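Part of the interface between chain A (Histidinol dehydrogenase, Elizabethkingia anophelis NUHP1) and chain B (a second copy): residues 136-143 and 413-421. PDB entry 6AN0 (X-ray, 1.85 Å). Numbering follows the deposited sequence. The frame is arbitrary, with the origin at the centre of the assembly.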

# COMPACT_ATOMS: atom_id res chain seq x y z
N GLY A 136 15.64 24.13 -0.30
CA GLY A 136 16.32 24.75 -1.43
C GLY A 136 15.69 26.09 -1.78
O GLY A 136 14.70 26.52 -1.19
N SER A 137 16.29 26.74 -2.78
CA SER A 137 15.82 28.08 -3.15
C SER A 137 14.50 28.05 -3.92
O SER A 137 13.77 29.04 -3.89
CB SER A 137 16.89 28.82 -3.94
OG SER A 137 17.22 28.17 -5.15
N ALA A 138 14.18 26.94 -4.60
CA ALA A 138 12.94 26.84 -5.36
C ALA A 138 11.93 26.01 -4.59
O ALA A 138 12.04 24.77 -4.56
CB ALA A 138 13.20 26.22 -6.74
N PRO A 139 10.92 26.61 -3.97
CA PRO A 139 10.01 25.86 -3.09
C PRO A 139 9.01 25.06 -3.91
O PRO A 139 8.21 25.63 -4.65
CB PRO A 139 9.32 26.96 -2.28
CG PRO A 139 9.28 28.13 -3.23
CD PRO A 139 10.52 28.03 -4.09
N LEU A 140 9.06 23.73 -3.78
CA LEU A 140 8.02 22.90 -4.38
C LEU A 140 6.83 22.80 -3.42
O LEU A 140 6.48 21.75 -2.90
CB LEU A 140 8.55 21.53 -4.78
CG LEU A 140 9.51 21.44 -5.98
CD1 LEU A 140 9.38 20.10 -6.70
CD2 LEU A 140 9.35 22.60 -6.96
N PHE A 141 6.21 23.96 -3.19
CA PHE A 141 5.07 24.07 -2.29
C PHE A 141 3.82 23.38 -2.84
O PHE A 141 2.88 23.13 -2.07
CB PHE A 141 4.75 25.55 -2.02
CG PHE A 141 4.44 26.33 -3.27
CD1 PHE A 141 3.15 26.36 -3.78
CD2 PHE A 141 5.45 26.99 -3.95
CE1 PHE A 141 2.88 27.04 -4.94
CE2 PHE A 141 5.17 27.68 -5.11
CZ PHE A 141 3.89 27.71 -5.60
N SER A 142 3.77 23.09 -4.14
CA SER A 142 2.61 22.37 -4.67
C SER A 142 2.48 20.99 -4.02
O SER A 142 1.36 20.48 -3.86
CB SER A 142 2.72 22.25 -6.20
OG SER A 142 3.95 21.61 -6.57
N THR A 143 3.60 20.38 -3.63
CA THR A 143 3.51 19.08 -2.96
C THR A 143 2.80 19.19 -1.61
O THR A 143 2.17 18.22 -1.16
CB THR A 143 4.92 18.51 -2.79
OG1 THR A 143 5.51 18.39 -4.09
CG2 THR A 143 4.89 17.13 -2.14
N LYS B 413 1.62 31.24 -12.82
CA LYS B 413 2.11 31.95 -11.64
C LYS B 413 2.77 30.99 -10.64
O LYS B 413 3.79 31.32 -10.02
CB LYS B 413 0.98 32.72 -10.96
N MET B 414 2.21 29.80 -10.47
CA MET B 414 2.80 28.84 -9.54
C MET B 414 4.12 28.29 -10.09
O MET B 414 5.08 28.11 -9.34
CB MET B 414 1.81 27.71 -9.24
CG MET B 414 0.75 28.13 -8.22
SD MET B 414 -0.52 26.89 -8.01
CE MET B 414 -1.27 26.84 -9.62
N ALA B 415 4.17 28.04 -11.40
CA ALA B 415 5.42 27.58 -12.00
C ALA B 415 6.51 28.64 -11.86
O ALA B 415 7.66 28.31 -11.54
CB ALA B 415 5.20 27.22 -13.47
N GLU B 416 6.17 29.91 -12.09
CA GLU B 416 7.10 31.01 -11.84
C GLU B 416 7.64 30.98 -10.42
O GLU B 416 8.85 31.14 -10.20
CB GLU B 416 6.42 32.36 -12.10
CG GLU B 416 6.21 32.73 -13.55
CD GLU B 416 5.38 34.00 -13.69
OE1 GLU B 416 4.68 34.15 -14.71
OE2 GLU B 416 5.43 34.83 -12.76
N ALA B 417 6.75 30.83 -9.43
CA ALA B 417 7.17 30.81 -8.03
C ALA B 417 8.06 29.62 -7.71
O ALA B 417 8.95 29.72 -6.85
CB ALA B 417 5.95 30.83 -7.11
N GLU B 418 7.84 28.48 -8.37
CA GLU B 418 8.74 27.34 -8.23
C GLU B 418 9.96 27.43 -9.13
O GLU B 418 10.76 26.49 -9.17
CB GLU B 418 7.98 26.03 -8.50
CG GLU B 418 6.85 25.74 -7.48
CD GLU B 418 6.35 24.30 -7.50
OE1 GLU B 418 6.59 23.58 -8.50
OE2 GLU B 418 5.71 23.87 -6.51
N GLU B 419 10.12 28.55 -9.86
CA GLU B 419 11.24 28.78 -10.77
C GLU B 419 11.39 27.64 -11.78
O GLU B 419 12.49 27.13 -12.02
CB GLU B 419 12.54 29.01 -10.00
CG GLU B 419 12.63 30.38 -9.36
CD GLU B 419 13.76 30.52 -8.35
OE1 GLU B 419 13.81 31.55 -7.65
OE2 GLU B 419 14.61 29.60 -8.27
N LEU B 420 10.27 27.24 -12.38
CA LEU B 420 10.23 26.16 -13.38
C LEU B 420 9.70 26.73 -14.69
O LEU B 420 8.52 26.60 -15.01
CB LEU B 420 9.39 25.00 -12.88
CG LEU B 420 9.99 24.24 -11.69
CD1 LEU B 420 9.08 23.10 -11.24
CD2 LEU B 420 11.38 23.72 -12.03
N PHE B 421 10.59 27.35 -15.46
CA PHE B 421 10.18 28.09 -16.64
C PHE B 421 9.59 27.19 -17.72
O PHE B 421 8.65 27.60 -18.43
CB PHE B 421 11.36 28.88 -17.22
CG PHE B 421 11.05 29.54 -18.52
CD1 PHE B 421 10.34 30.74 -18.56
CD2 PHE B 421 11.43 28.96 -19.72
CE1 PHE B 421 10.04 31.35 -19.76
CE2 PHE B 421 11.13 29.57 -20.93
CZ PHE B 421 10.44 30.76 -20.94

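A single carboxylate oxygen from one subunit serves both donors of one serine in the other. OE2 of Glu B418 accepts two hydrogen bonds from the same residue, Ser A142: one from its backbone N at 3.2 Å, with a nearly straight N-H...O angle of 164°, and one from its hydroxyl OG at 2.9 Å. Serine suits this place because its short side chain, in the p rotamer with CB directed toward chain B, brings the hydroxyl to the same acceptor as its own amide. Glutamate suits the other side: its carboxylate is an acceptor on a chain long enough to reach across from the end of a helix. The N of Phe A141 also lies 3.4 Å from OE2 of Glu B418, but the angle is too poor for a hydrogen bond; that amide instead makes a weak bond back to O of Pro A139, 3.0 Å away.

Glu B418 has the largest share of the buried surface in either stretch. Its CA-to-CB bond points sideways, and the m, t conformation of chi1 and chi2 carries the carboxylate to chain A. On the way, the side chain passes close to the loop: its CG lies 3.1 Å from O of Pro A139, and OE2 comes within 3.3 Å of CA of Leu A140. The other oxygen, OE1, is hydrogen-bonded elsewhere in the structure, so both carboxylate oxygens have polar partners although the residue is buried.

Beside these polar contacts lies the ring of Phe A141. Its own CA-to-CB bond points sideways, but the end of the side chain comes nearer to chain B. Phenylalanine suits the place because its flat apolar ring offers different surfaces to different neighbours: OE2 of Glu B418 sits over one face of the ring, while CB of Ala B417 lies at the edge, 3.8 Å from CE2. Alanine suits this position: its CB points toward chain A, and its methyl group, the whole of its side chain, packs against the ring edge. CG of Met B414 adds an apolar contact, 4.1 Å from CE1 of Phe A141, although the end of the methionine leads away; methionine suits here because its methylene carbon can meet an aromatic carbon.

The loop also lies against the turn that ends the helix of chain B. Glu B419 leaves helical geometry with positive phi in a Schellman motif, closed by bonds from Glu B419 N to Glu B416 O and from Leu B420 N to Ala B415 O, both 2.9 Å. Small or compact residues of chain A lie against this turn. CB of Ala A138 points toward chain B and stands 3.5 Å from O of Glu B418, and CD of Pro A139 is 3.6 Å from O of Ala B417; neither carbon forms a conventional hydrogen bond, so these are packing contacts. Leu A140 adds a modest apolar touch, CD2 to CD1 of Leu B420 at 4.3 Å, a place where leucine suits both sides because methyl meets methyl. Toward the exposed margin, OG of Ser A137 remains 4.3 Å from OE2 of Glu B419, too far for a direct hydrogen bond.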